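Local coordinates for protein aspartate--tRNA(Asp/Asn) ligase (PDB 1WYD) that probably activates aspartate with ATP and transfers it to both tRNA(Asp) and tRNA(Asn), as a homodimeric class II synthetase, at residues Leu139-Phe144 / Met399-Leu404; Leu346-Leu351 / Met405-Gly410; Asp237-Leu242 / Leu316-Asp321; Ala143-Leu148 / Phe153-Thr158. All coordinates share one frame; numbering follows the deposited sequence.

How the interactions relate
Interaction 4 closes first, within a few residues, where helix 128-150 turns back into strand 154-155. Interaction 1 starts from the same helix, shares Ala143 and Phe144 with it, and closes a loop of 254 residues at 399-404. Interaction 3 is nested inside that loop and brings helix 235-256 onto strand 316-320. Interaction 2 opens later, at 346-351, and ends on 405-410, so it crosses interaction 1; both use helix 401-409. Strands 316-320 and 343-348 are neighbours in one sheet, which joins interactions 2 and 3. Leu241 touches Leu148 and Phe153, linking interactions 3 and 4. All four tie helices to the mixed catalytic sheet.

Interaction 1 of 4, residues Leu139-Phe144 / Met399-Leu404; sequences LALKAF and MGLARL
Leu141 and Phe144, on the long helix of class II motif 1, meet Leu401 and Met399 at the strand-to-helix junction of motif 3. Two apolar pairs make the contact. In the first pair the leucine side chains cross at about a right angle. Leu401 CG lies anti to its backbone N (chi1 179°), and this carries both methyls toward helix 128-150. In Leu141 the bond from CA to CB does not aim at 399-404, but the methyls reach Leu401. Leu141 CD2 is 3.9 Å from Leu401 CD2 and 4.1 Å from Leu401 CD1, so one methyl sits against both branches of its partner.

Phe144 and Met399 slide past each other in opposite directions. The Met399 chain runs out extended and bends only at chi3, so its terminal methyl is what meets the ring. Ile224 and Met226 of strand 222-231 also pack on Leu401.

Gly400 is the N-cap of helix 401-409, and residues 400-403 are predicted to bind ATP. Of these, Leu401 is the one that packs on the motif 1 helix, on the buried side of the junction. Met399 CE approaches the Phe144 ring obliquely, 4.2 Å from CD1 and 4.2 Å from CE1 of Phe144.

Interaction 2 of 4, residues Leu346-Leu351 / Met405-Gly410; sequences LIYKFL and MVMLTG
Tyr348 and Met407 mark the closest backbone approach, with their CA atoms 6.8 Å apart. Strand 343-348 ends here in a tight two-residue turn: Tyr348 and Leu351 exchange two backbone hydrogen bonds around Lys349 and Phe350. The other segment is the weakly bonded last part of helix 401-409, in the class II motif 3 region. It leaves helical geometry at Gly410, which has positive phi. Thr409 OG1 also bonds back to Met405 O, at 2.6 Å.

The Tyr348 ring lies against the start of the Met407 side chain. Met407 CB stands 3.9 Å from the Tyr348 ring centroid and 13° off the normal, a CH-pi contact over the face. Lys349 CG lies over the opposite face. Met407 runs on extended beyond CG, and its SD lies oblique to the ring, 5.1 Å from the Tyr348 centroid, in a Met-aromatic contact. Beside this pair, Leu351 and Val406 meet tip to tip, with Leu351 CD2 3.9 Å from Val406 CG2.

The Tyr348 hydroxyl bonds to that of Tyr266, which also bonds to Met407 O. The polar end of the tyrosine is thus satisfied outside the two segments, and between them the contact rests on dispersion and CH-pi attraction.

Interaction 3 of 4, residues Asp237-Leu242 / Leu316-Asp321; sequences DVMQLL and LYFIVD
Met239 reaches Phe318 with its CG anti to the carbonyl carbon (chi1 -82°), an extended middle and a bend at chi3 that turns CE toward Val320. Phe318 also holds CG anti to its carbonyl carbon, which sends the ring out toward the helix. The two side chains slide past each other in opposite directions. Met239 SD comes to rest over the centre of one ring face, 3.7 Å from the Phe318 centroid and 13° off the normal. This is a Met-aromatic contact. Met239 CG lies over the same face, 4.0 Å from the Phe318 centroid, and adds a CH-pi contact.

These residues join helix 235-256 to strand 316-320 within the class II catalytic domain, where helices pack on a mostly antiparallel sheet. The short helix and strand segments run nearly antiparallel, at 165°, and their axes come within 11.7 Å. Phe344, on the neighbouring strand 343-348, touches Met239 and Leu242, and its ring meets that of Phe318 with the planes almost perpendicular.

Leu242 approaches the Phe318 ring differently. Its CD2 lies at the edge, in the ring plane, 3.5 Å from Phe318 CE2. Beside the sulfur, roughly at right angles to the ring direction, Val320 CG1 is 3.7 Å from Met239 SD and 3.8 Å from Met239 CE.

Interaction 4 of 4, residues Ala143-Leu148 / Phe153-Thr158; sequences AFRETL and FIEIFT
Phe153 N donates a hydrogen bond of 2.8 Å to Leu148 O as the chain leaves helix 128-150, and the CA atoms of these two residues are only 5.2 Å apart. The turn folds their side chains onto each other. Leu148 CG is anti to the carbonyl carbon (chi1 -78°), which brings CD2 over one face of the Phe153 ring. That methyl is 3.9 Å from the Phe153 centroid and makes a CH-pi contact. The other methyl, CD1, lies over a face of the Phe144 ring, so Leu148 is wedged between two phenylalanines.

One turn earlier in the helix, Arg145 faces Glu155, two residues beyond Phe153. Both side chains are extended and cross at a slant, with their flat groups 25° apart. The ion pair is long: Arg145 NE is 3.8 Å from Glu155 OE2. A water helps to bridge it. This water accepts from Arg145 NH2 at 3.0 Å, in the guanidinium plane, and lies 3.1 Å from Glu155 OE2. The main partners are across the dimer, where Arg145 forms a salt bridge with Glu155 of the second subunit, and Glu155 with Arg145 of the second subunit.

This helix and strand fit class II motif 1, which builds the dimer interface. Within this chain, strand 154-155 is the outermost strand on its side of the sheet, beside strand 201-209, while Phe153 packs on Val228 and Met230 of strand 222-231 and Thr147 faces helix 235-256.

Interaction 1 of 4, residues Leu139-Phe144 / Met399-Leu404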
loop_
_atom_site.group_PDB
_atom_site.type_symbol
_atom_site.label_atom_id
_atom_site.label_comp_id
_atom_site.label_asym_id
_atom_site.label_seq_id
_atom_site.Cartn_x
_atom_site.Cartn_y
_atom_site.Cartn_z
ATOM N N LEU B 139 11.083 5.013 -3.012
ATOM C CA LEU B 139 11.934 4.239 -3.892
ATOM C C LEU B 139 12.101 2.880 -3.277
ATOM O O LEU B 139 12.291 1.893 -3.989
ATOM C CB LEU B 139 13.299 4.928 -3.954
ATOM C CG LEU B 139 13.909 5.600 -5.185
ATOM C CD1 LEU B 139 12.906 6.122 -6.245
ATOM C CD2 LEU B 139 14.957 6.689 -4.739
ATOM N N ALA B 140 12.068 2.800 -1.942
ATOM C CA ALA B 140 12.277 1.504 -1.337
ATOM C C ALA B 140 11.063 0.602 -1.575
ATOM O O ALA B 140 11.183 -0.616 -1.666
ATOM C CB ALA B 140 12.561 1.648 0.118
ATOM N N LEU B 141 9.895 1.208 -1.669
ATOM C CA LEU B 141 8.683 0.426 -1.832
ATOM C C LEU B 141 8.549 -0.072 -3.280
ATOM O O LEU B 141 8.102 -1.213 -3.545
ATOM C CB LEU B 141 7.452 1.244 -1.387
ATOM C CG LEU B 141 7.384 1.549 0.136
ATOM C CD1 LEU B 141 6.515 2.776 0.407
ATOM C CD2 LEU B 141 6.867 0.367 0.950
ATOM N N LYS B 142 8.922 0.812 -4.196
ATOM C CA LYS B 142 8.941 0.530 -5.614
ATOM C C LYS B 142 9.849 -0.691 -5.843
ATOM O O LYS B 142 9.433 -1.654 -6.473
ATOM C CB LYS B 142 9.433 1.782 -6.383
ATOM C CG LYS B 142 9.173 1.747 -7.872
ATOM C CD LYS B 142 10.304 2.382 -8.703
ATOM C CE LYS B 142 11.693 1.833 -8.300
ATOM N NZ LYS B 142 12.713 1.852 -9.395
ATOM N N ALA B 143 11.042 -0.676 -5.259
ATOM C CA ALA B 143 12.029 -1.734 -5.510
ATOM C C ALA B 143 11.567 -3.019 -4.883
ATOM O O ALA B 143 11.885 -4.114 -5.383
ATOM C CB ALA B 143 13.418 -1.372 -4.971
ATOM N N PHE B 144 10.807 -2.885 -3.795
ATOM C CA PHE B 144 10.285 -4.037 -3.077
ATOM C C PHE B 144 9.279 -4.736 -3.976
ATOM O O PHE B 144 9.305 -5.936 -4.116
ATOM C CB PHE B 144 9.627 -3.553 -1.772
ATOM C CG PHE B 144 8.844 -4.608 -1.027
ATOM C CD1 PHE B 144 9.506 -5.554 -0.230
ATOM C CD2 PHE B 144 7.431 -4.620 -1.073
ATOM C CE1 PHE B 144 8.816 -6.513 0.478
ATOM C CE2 PHE B 144 6.698 -5.589 -0.355
ATOM C CZ PHE B 144 7.406 -6.540 0.449
ATOM N N MET B 399 8.569 -7.547 7.220
ATOM C CA MET B 399 9.604 -6.564 7.433
ATOM C C MET B 399 8.954 -5.223 7.799
ATOM O O MET B 399 7.983 -4.807 7.170
ATOM C CB MET B 399 10.380 -6.405 6.153
ATOM C CG MET B 399 11.171 -5.121 6.007
ATOM S SD MET B 399 12.597 -5.455 4.759
ATOM C CE MET B 399 11.751 -5.481 3.291
ATOM N N GLY B 400 9.553 -4.524 8.761
ATOM C CA GLY B 400 9.078 -3.226 9.133
ATOM C C GLY B 400 9.660 -2.189 8.232
ATOM O O GLY B 400 10.870 -2.067 8.168
ATOM N N LEU B 401 8.805 -1.414 7.561
ATOM C CA LEU B 401 9.284 -0.364 6.726
ATOM C C LEU B 401 10.227 0.598 7.457
ATOM O O LEU B 401 11.381 0.797 7.043
ATOM C CB LEU B 401 8.141 0.343 6.011
ATOM C CG LEU B 401 8.450 1.519 5.073
ATOM C CD1 LEU B 401 9.519 1.130 3.949
ATOM C CD2 LEU B 401 7.176 2.065 4.438
ATOM N N ALA B 402 9.802 1.162 8.558
ATOM C CA ALA B 402 10.635 2.186 9.136
ATOM C C ALA B 402 11.941 1.633 9.737
ATOM O O ALA B 402 12.944 2.357 9.780
ATOM C CB ALA B 402 9.874 2.994 10.132
ATOM N N ARG B 403 11.920 0.375 10.196
ATOM C CA ARG B 403 13.136 -0.254 10.634
ATOM C C ARG B 403 14.068 -0.429 9.426
ATOM O O ARG B 403 15.252 -0.142 9.527
ATOM C CB ARG B 403 12.849 -1.599 11.279
ATOM C CG ARG B 403 12.865 -1.561 12.749
ATOM C CD ARG B 403 11.793 -2.417 13.300
ATOM N NE ARG B 403 11.610 -2.241 14.734
ATOM C CZ ARG B 403 12.172 -3.038 15.627
ATOM N NH1 ARG B 403 12.975 -4.033 15.224
ATOM N NH2 ARG B 403 11.959 -2.841 16.913
ATOM N N LEU B 404 13.523 -0.862 8.284
ATOM C CA LEU B 404 14.304 -1.008 7.036
ATOM C C LEU B 404 14.852 0.345 6.667
ATOM O O LEU B 404 15.933 0.453 6.127
ATOM C CB LEU B 404 13.447 -1.539 5.880
ATOM C CG LEU B 404 13.935 -1.349 4.434
ATOM C CD1 LEU B 404 15.241 -2.211 4.095
ATOM C CD2 LEU B 404 12.797 -1.626 3.439
#

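Interaction 2 of 4, residues Leu346-Leu351 / Met405-Gly410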
loop_
_atom_site.group_PDB
_atom_site.type_symbol
_atom_site.label_atom_id
_atom_site.label_comp_id
_atom_site.label_asym_id
_atom_site.label_seq_id
_atom_site.Cartn_x
_atom_site.Cartn_y
_atom_site.Cartn_z
ATOM N N LEU B 346 15.957 -11.386 10.555
ATOM C CA LEU B 346 17.040 -10.659 9.905
ATOM C C LEU B 346 17.407 -9.446 10.729
ATOM O O LEU B 346 16.569 -8.556 10.942
ATOM C CB LEU B 346 16.709 -10.231 8.467
ATOM C CG LEU B 346 17.842 -9.473 7.738
ATOM C CD1 LEU B 346 19.143 -10.349 7.540
ATOM C CD2 LEU B 346 17.399 -8.918 6.426
ATOM N N ILE B 347 18.664 -9.425 11.181
ATOM C CA ILE B 347 19.237 -8.304 11.923
ATOM C C ILE B 347 20.132 -7.434 11.065
ATOM O O ILE B 347 21.019 -7.947 10.330
ATOM C CB ILE B 347 20.070 -8.809 13.117
ATOM C CG1 ILE B 347 19.365 -9.963 13.843
ATOM C CG2 ILE B 347 20.462 -7.641 14.048
ATOM C CD1 ILE B 347 18.137 -9.537 14.663
ATOM N N TYR B 348 19.931 -6.126 11.183
ATOM C CA TYR B 348 20.914 -5.135 10.747
ATOM C C TYR B 348 21.588 -4.452 11.927
ATOM O O TYR B 348 20.952 -3.667 12.638
ATOM C CB TYR B 348 20.267 -4.073 9.860
ATOM C CG TYR B 348 21.192 -2.923 9.555
ATOM C CD1 TYR B 348 21.006 -1.675 10.137
ATOM C CD2 TYR B 348 22.263 -3.086 8.683
ATOM C CE1 TYR B 348 21.858 -0.614 9.848
ATOM C CE2 TYR B 348 23.109 -2.032 8.399
ATOM C CZ TYR B 348 22.892 -0.798 8.976
ATOM O OH TYR B 348 23.750 0.253 8.683
ATOM N N LYS B 349 22.884 -4.718 12.091
ATOM C CA LYS B 349 23.674 -4.392 13.303
ATOM C C LYS B 349 23.060 -4.895 14.614
ATOM O O LYS B 349 23.294 -6.017 15.018
ATOM C CB LYS B 349 24.034 -2.897 13.365
ATOM C CG LYS B 349 24.857 -2.449 12.161
ATOM C CD LYS B 349 25.498 -1.083 12.336
ATOM C CE LYS B 349 26.053 -0.655 10.982
ATOM N NZ LYS B 349 26.601 0.732 10.914
ATOM N N PHE B 350 22.245 -4.083 15.277
ATOM C CA PHE B 350 21.525 -4.550 16.458
ATOM C C PHE B 350 20.021 -4.310 16.347
ATOM O O PHE B 350 19.328 -4.217 17.364
ATOM C CB PHE B 350 22.067 -3.862 17.724
ATOM C CG PHE B 350 21.948 -2.360 17.694
ATOM C CD1 PHE B 350 23.019 -1.580 17.257
ATOM C CD2 PHE B 350 20.762 -1.730 18.077
ATOM C CE1 PHE B 350 22.921 -0.180 17.190
ATOM C CE2 PHE B 350 20.641 -0.350 18.013
ATOM C CZ PHE B 350 21.732 0.436 17.563
ATOM N N LEU B 351 19.503 -4.210 15.133
ATOM C CA LEU B 351 18.064 -3.984 14.974
ATOM C C LEU B 351 17.411 -5.113 14.183
ATOM O O LEU B 351 17.966 -5.574 13.176
ATOM C CB LEU B 351 17.827 -2.632 14.297
ATOM C CG LEU B 351 16.414 -2.048 14.169
ATOM C CD1 LEU B 351 15.725 -1.653 15.546
ATOM C CD2 LEU B 351 16.551 -0.867 13.256
ATOM N N MET B 405 14.128 1.402 7.018
ATOM C CA MET B 405 14.641 2.717 6.678
ATOM C C MET B 405 15.964 3.112 7.394
ATOM O O MET B 405 16.767 3.856 6.819
ATOM C CB MET B 405 13.560 3.756 6.829
ATOM C CG MET B 405 12.527 3.661 5.719
ATOM S SD MET B 405 13.150 4.300 4.124
ATOM C CE MET B 405 13.648 5.934 4.462
ATOM N N VAL B 406 16.180 2.590 8.614
ATOM C CA VAL B 406 17.429 2.791 9.351
ATOM C C VAL B 406 18.617 2.264 8.548
ATOM O O VAL B 406 19.667 2.922 8.445
ATOM C CB VAL B 406 17.419 2.054 10.686
ATOM C CG1 VAL B 406 18.780 2.143 11.365
ATOM C CG2 VAL B 406 16.315 2.611 11.603
ATOM N N MET B 407 18.447 1.077 7.972
ATOM C CA MET B 407 19.459 0.480 7.117
ATOM C C MET B 407 19.652 1.301 5.821
ATOM O O MET B 407 20.722 1.288 5.204
ATOM C CB MET B 407 19.071 -1.002 6.852
ATOM C CG MET B 407 19.910 -1.711 5.822
ATOM S SD MET B 407 19.186 -3.291 5.331
ATOM C CE MET B 407 20.741 -4.098 4.951
ATOM N N LEU B 408 18.634 2.030 5.402
ATOM C CA LEU B 408 18.752 2.796 4.163
ATOM C C LEU B 408 19.083 4.277 4.307
ATOM O O LEU B 408 19.250 4.964 3.290
ATOM C CB LEU B 408 17.509 2.640 3.283
ATOM C CG LEU B 408 17.051 1.232 2.930
ATOM C CD1 LEU B 408 15.719 1.384 2.260
ATOM C CD2 LEU B 408 18.068 0.579 1.946
ATOM N N THR B 409 19.199 4.787 5.533
ATOM C CA THR B 409 19.422 6.225 5.709
ATOM C C THR B 409 20.455 6.553 6.767
ATOM O O THR B 409 21.062 7.613 6.745
ATOM C CB THR B 409 18.105 6.907 6.116
ATOM O OG1 THR B 409 17.602 6.249 7.292
ATOM C CG2 THR B 409 17.050 6.674 5.059
ATOM N N GLY B 410 20.628 5.643 7.724
ATOM C CA GLY B 410 21.461 5.930 8.871
ATOM C C GLY B 410 20.716 6.546 10.052
ATOM O O GLY B 410 21.274 6.579 11.183
#

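Interaction 3 of 4, residues Asp237-Leu242 / Leu316-Asp321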
loop_
_atom_site.group_PDB
_atom_site.type_symbol
_atom_site.label_atom_id
_atom_site.label_comp_id
_atom_site.label_asym_id
_atom_site.label_seq_id
_atom_site.Cartn_x
_atom_site.Cartn_y
_atom_site.Cartn_z
ATOM N N ASP B 237 13.643 -20.860 1.337
ATOM C CA ASP B 237 13.217 -20.243 0.067
ATOM C C ASP B 237 12.935 -18.746 0.162
ATOM O O ASP B 237 13.361 -17.962 -0.701
ATOM C CB ASP B 237 11.967 -20.915 -0.480
ATOM C CG ASP B 237 12.211 -22.325 -0.903
ATOM O OD1 ASP B 237 11.405 -23.206 -0.501
ATOM O OD2 ASP B 237 13.194 -22.639 -1.631
ATOM N N VAL B 238 12.181 -18.374 1.202
ATOM C CA VAL B 238 11.798 -16.995 1.414
ATOM C C VAL B 238 12.991 -16.136 1.860
ATOM O O VAL B 238 13.141 -14.974 1.433
ATOM C CB VAL B 238 10.533 -16.855 2.348
ATOM C CG1 VAL B 238 9.324 -17.528 1.691
ATOM C CG2 VAL B 238 10.758 -17.426 3.712
ATOM N N MET B 239 13.856 -16.710 2.684
ATOM C CA MET B 239 15.107 -16.020 3.010
ATOM C C MET B 239 15.892 -15.640 1.732
ATOM O O MET B 239 16.354 -14.499 1.602
ATOM C CB MET B 239 15.948 -16.819 4.012
ATOM C CG MET B 239 15.509 -16.616 5.420
ATOM S SD MET B 239 16.687 -17.210 6.648
ATOM C CE MET B 239 16.357 -19.027 6.652
ATOM N N GLN B 240 15.958 -16.552 0.765
ATOM C CA GLN B 240 16.560 -16.242 -0.544
ATOM C C GLN B 240 15.781 -15.247 -1.406
ATOM O O GLN B 240 16.356 -14.536 -2.235
ATOM C CB GLN B 240 16.723 -17.513 -1.349
ATOM C CG GLN B 240 18.038 -18.156 -1.143
ATOM C CD GLN B 240 18.113 -19.470 -1.890
ATOM O OE1 GLN B 240 17.654 -19.570 -3.047
ATOM N NE2 GLN B 240 18.658 -20.493 -1.230
ATOM N N LEU B 241 14.460 -15.242 -1.261
ATOM C CA LEU B 241 13.641 -14.229 -1.925
ATOM C C LEU B 241 13.987 -12.859 -1.333
ATOM O O LEU B 241 14.213 -11.883 -2.069
ATOM C CB LEU B 241 12.163 -14.549 -1.715
ATOM C CG LEU B 241 11.058 -14.093 -2.668
ATOM C CD1 LEU B 241 9.857 -13.726 -1.813
ATOM C CD2 LEU B 241 11.432 -12.935 -3.569
ATOM N N LEU B 242 14.041 -12.795 0.001
ATOM C CA LEU B 242 14.220 -11.530 0.695
ATOM C C LEU B 242 15.599 -10.964 0.360
ATOM O O LEU B 242 15.720 -9.790 0.052
ATOM C CB LEU B 242 13.965 -11.691 2.208
ATOM C CG LEU B 242 14.664 -10.817 3.220
ATOM C CD1 LEU B 242 13.915 -9.506 3.395
ATOM C CD2 LEU B 242 14.725 -11.542 4.487
ATOM N N LEU B 316 24.930 -7.382 8.723
ATOM C CA LEU B 316 23.714 -7.909 8.151
ATOM C C LEU B 316 23.746 -9.424 8.176
ATOM O O LEU B 316 24.484 -10.058 7.401
ATOM C CB LEU B 316 23.546 -7.355 6.734
ATOM C CG LEU B 316 22.183 -7.412 6.080
ATOM C CD1 LEU B 316 21.210 -6.449 6.749
ATOM C CD2 LEU B 316 22.340 -7.135 4.595
ATOM N N TYR B 317 22.983 -9.993 9.103
ATOM C CA TYR B 317 22.957 -11.412 9.301
ATOM C C TYR B 317 21.552 -11.898 9.704
ATOM O O TYR B 317 20.768 -11.154 10.326
ATOM C CB TYR B 317 24.007 -11.771 10.360
ATOM C CG TYR B 317 23.832 -11.068 11.679
ATOM C CD1 TYR B 317 23.288 -11.727 12.763
ATOM C CD2 TYR B 317 24.204 -9.745 11.840
ATOM C CE1 TYR B 317 23.099 -11.087 13.989
ATOM C CE2 TYR B 317 24.031 -9.093 13.044
ATOM C CZ TYR B 317 23.473 -9.770 14.133
ATOM O OH TYR B 317 23.287 -9.122 15.356
ATOM N N PHE B 318 21.229 -13.134 9.342
ATOM C CA PHE B 318 20.022 -13.801 9.835
ATOM C C PHE B 318 20.325 -14.550 11.133
ATOM O O PHE B 318 21.354 -15.204 11.242
ATOM C CB PHE B 318 19.579 -14.888 8.841
ATOM C CG PHE B 318 19.008 -14.381 7.542
ATOM C CD1 PHE B 318 19.698 -14.550 6.362
ATOM C CD2 PHE B 318 17.713 -13.835 7.490
ATOM C CE1 PHE B 318 19.149 -14.129 5.146
ATOM C CE2 PHE B 318 17.150 -13.412 6.278
ATOM C CZ PHE B 318 17.868 -13.555 5.114
ATOM N N ILE B 319 19.422 -14.480 12.113
ATOM C CA ILE B 319 19.405 -15.477 13.172
ATOM C C ILE B 319 18.285 -16.507 12.932
ATOM O O ILE B 319 17.094 -16.244 13.202
ATOM C CB ILE B 319 19.274 -14.876 14.556
ATOM C CG1 ILE B 319 20.375 -13.860 14.825
ATOM C CG2 ILE B 319 19.374 -15.998 15.580
ATOM C CD1 ILE B 319 20.313 -13.315 16.257
ATOM N N VAL B 320 18.706 -17.689 12.479
ATOM C CA VAL B 320 17.835 -18.796 12.079
ATOM C C VAL B 320 17.635 -19.878 13.155
ATOM O O VAL B 320 18.352 -19.939 14.158
ATOM C CB VAL B 320 18.348 -19.452 10.760
ATOM C CG1 VAL B 320 18.532 -18.411 9.678
ATOM C CG2 VAL B 320 19.619 -20.194 10.992
ATOM N N ASP B 321 16.660 -20.744 12.926
ATOM C CA ASP B 321 16.431 -21.894 13.779
ATOM C C ASP B 321 16.243 -21.555 15.287
ATOM O O ASP B 321 16.892 -22.167 16.145
ATOM C CB ASP B 321 17.526 -22.977 13.548
ATOM C CG ASP B 321 17.588 -23.470 12.080
ATOM O OD1 ASP B 321 18.555 -24.154 11.687
ATOM O OD2 ASP B 321 16.703 -23.238 11.238
#

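Interaction 4 of 4, residues Ala143-Leu148 / Phe153-Thr158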
loop_
_atom_site.group_PDB
_atom_site.type_symbol
_atom_site.label_atom_id
_atom_site.label_comp_id
_atom_site.label_asym_id
_atom_site.label_seq_id
_atom_site.Cartn_x
_atom_site.Cartn_y
_atom_site.Cartn_z
ATOM N N ALA B 143 11.042 -0.676 -5.259
ATOM C CA ALA B 143 12.029 -1.734 -5.510
ATOM C C ALA B 143 11.567 -3.019 -4.883
ATOM O O ALA B 143 11.885 -4.114 -5.383
ATOM C CB ALA B 143 13.418 -1.372 -4.971
ATOM N N PHE B 144 10.807 -2.885 -3.795
ATOM C CA PHE B 144 10.285 -4.037 -3.077
ATOM C C PHE B 144 9.279 -4.736 -3.976
ATOM O O PHE B 144 9.305 -5.936 -4.116
ATOM C CB PHE B 144 9.627 -3.553 -1.772
ATOM C CG PHE B 144 8.844 -4.608 -1.027
ATOM C CD1 PHE B 144 9.506 -5.554 -0.230
ATOM C CD2 PHE B 144 7.431 -4.620 -1.073
ATOM C CE1 PHE B 144 8.816 -6.513 0.478
ATOM C CE2 PHE B 144 6.698 -5.589 -0.355
ATOM C CZ PHE B 144 7.406 -6.540 0.449
ATOM N N ARG B 145 8.367 -3.974 -4.570
ATOM C CA ARG B 145 7.284 -4.585 -5.311
ATOM C C ARG B 145 7.837 -5.127 -6.635
ATOM O O ARG B 145 7.475 -6.220 -7.073
ATOM C CB ARG B 145 6.177 -3.585 -5.527
ATOM C CG ARG B 145 5.446 -3.176 -4.250
ATOM C CD ARG B 145 4.173 -2.426 -4.544
ATOM N NE ARG B 145 3.593 -1.814 -3.353
ATOM C CZ ARG B 145 3.816 -0.566 -2.954
ATOM N NH1 ARG B 145 4.623 0.215 -3.652
ATOM N NH2 ARG B 145 3.214 -0.081 -1.850
ATOM N N GLU B 146 8.738 -4.371 -7.244
ATOM C CA GLU B 146 9.365 -4.764 -8.511
ATOM C C GLU B 146 9.932 -6.183 -8.470
ATOM O O GLU B 146 9.585 -7.012 -9.306
ATOM C CB GLU B 146 10.428 -3.724 -8.866
ATOM C CG GLU B 146 11.266 -4.018 -10.083
ATOM C CD GLU B 146 12.364 -2.989 -10.208
ATOM O OE1 GLU B 146 12.293 -2.152 -11.138
ATOM O OE2 GLU B 146 13.263 -2.995 -9.341
ATOM N N THR B 147 10.742 -6.479 -7.447
ATOM C CA THR B 147 11.320 -7.795 -7.256
ATOM C C THR B 147 10.241 -8.846 -7.145
ATOM O O THR B 147 10.370 -9.956 -7.706
ATOM C CB THR B 147 12.211 -7.835 -5.994
ATOM O OG1 THR B 147 13.285 -6.920 -6.168
ATOM C CG2 THR B 147 12.962 -9.178 -5.886
ATOM N N LEU B 148 9.169 -8.490 -6.427
ATOM C CA LEU B 148 8.095 -9.424 -6.137
ATOM C C LEU B 148 7.259 -9.770 -7.363
ATOM O O LEU B 148 6.854 -10.942 -7.524
ATOM C CB LEU B 148 7.229 -8.895 -4.981
ATOM C CG LEU B 148 7.939 -9.134 -3.662
ATOM C CD1 LEU B 148 7.448 -8.126 -2.636
ATOM C CD2 LEU B 148 7.749 -10.573 -3.205
ATOM N N PHE B 153 4.574 -12.514 -7.650
ATOM C CA PHE B 153 3.784 -12.248 -6.457
ATOM C C PHE B 153 2.614 -11.282 -6.752
ATOM O O PHE B 153 2.733 -10.364 -7.545
ATOM C CB PHE B 153 4.689 -11.779 -5.319
ATOM C CG PHE B 153 5.402 -12.905 -4.602
ATOM C CD1 PHE B 153 6.499 -13.574 -5.203
ATOM C CD2 PHE B 153 4.997 -13.312 -3.322
ATOM C CE1 PHE B 153 7.176 -14.609 -4.526
ATOM C CE2 PHE B 153 5.656 -14.378 -2.643
ATOM C CZ PHE B 153 6.754 -15.015 -3.251
ATOM N N ILE B 154 1.478 -11.541 -6.130
ATOM C CA ILE B 154 0.244 -10.777 -6.321
ATOM C C ILE B 154 0.062 -9.891 -5.098
ATOM O O ILE B 154 0.276 -10.365 -3.973
ATOM C CB ILE B 154 -0.968 -11.768 -6.476
ATOM C CG1 ILE B 154 -0.925 -12.442 -7.850
ATOM C CG2 ILE B 154 -2.328 -11.058 -6.369
ATOM C CD1 ILE B 154 -1.662 -13.830 -7.898
ATOM N N GLU B 155 -0.225 -8.605 -5.325
ATOM C CA GLU B 155 -0.432 -7.656 -4.248
ATOM C C GLU B 155 -1.863 -7.801 -3.696
ATOM O O GLU B 155 -2.818 -7.943 -4.497
ATOM C CB GLU B 155 -0.171 -6.208 -4.715
ATOM C CG GLU B 155 -0.558 -5.132 -3.693
ATOM C CD GLU B 155 -0.085 -3.731 -4.027
ATOM O OE1 GLU B 155 0.190 -3.458 -5.199
ATOM O OE2 GLU B 155 -0.011 -2.871 -3.118
ATOM N N ILE B 156 -1.988 -7.770 -2.346
ATOM C CA ILE B 156 -3.288 -7.905 -1.627
ATOM C C ILE B 156 -3.571 -6.875 -0.493
ATOM O O ILE B 156 -2.684 -6.145 -0.057
ATOM C CB ILE B 156 -3.483 -9.336 -1.046
ATOM C CG1 ILE B 156 -2.484 -9.586 0.079
ATOM C CG2 ILE B 156 -3.461 -10.439 -2.130
ATOM C CD1 ILE B 156 -2.835 -10.706 0.953
ATOM N N PHE B 157 -4.819 -6.844 -0.019
ATOM C CA PHE B 157 -5.217 -6.012 1.122
ATOM C C PHE B 157 -6.151 -6.835 2.038
ATOM O O PHE B 157 -7.233 -7.241 1.599
ATOM C CB PHE B 157 -5.917 -4.746 0.647
ATOM C CG PHE B 157 -4.974 -3.671 0.222
ATOM C CD1 PHE B 157 -4.892 -3.300 -1.102
ATOM C CD2 PHE B 157 -4.141 -3.052 1.148
ATOM C CE1 PHE B 157 -3.996 -2.304 -1.498
ATOM C CE2 PHE B 157 -3.255 -2.061 0.781
ATOM C CZ PHE B 157 -3.180 -1.678 -0.541
ATOM N N THR B 158 -5.682 -7.121 3.263
ATOM C CA THR B 158 -6.419 -7.928 4.207
ATOM C C THR B 158 -7.088 -7.033 5.303
ATOM O O THR B 158 -6.765 -5.827 5.433
ATOM C CB THR B 158 -5.558 -9.006 4.819
ATOM O OG1 THR B 158 -4.349 -8.425 5.299
ATOM C CG2 THR B 158 -5.115 -9.979 3.762
HETATM O O HOH W 1 0.968 -1.575 -0.468
#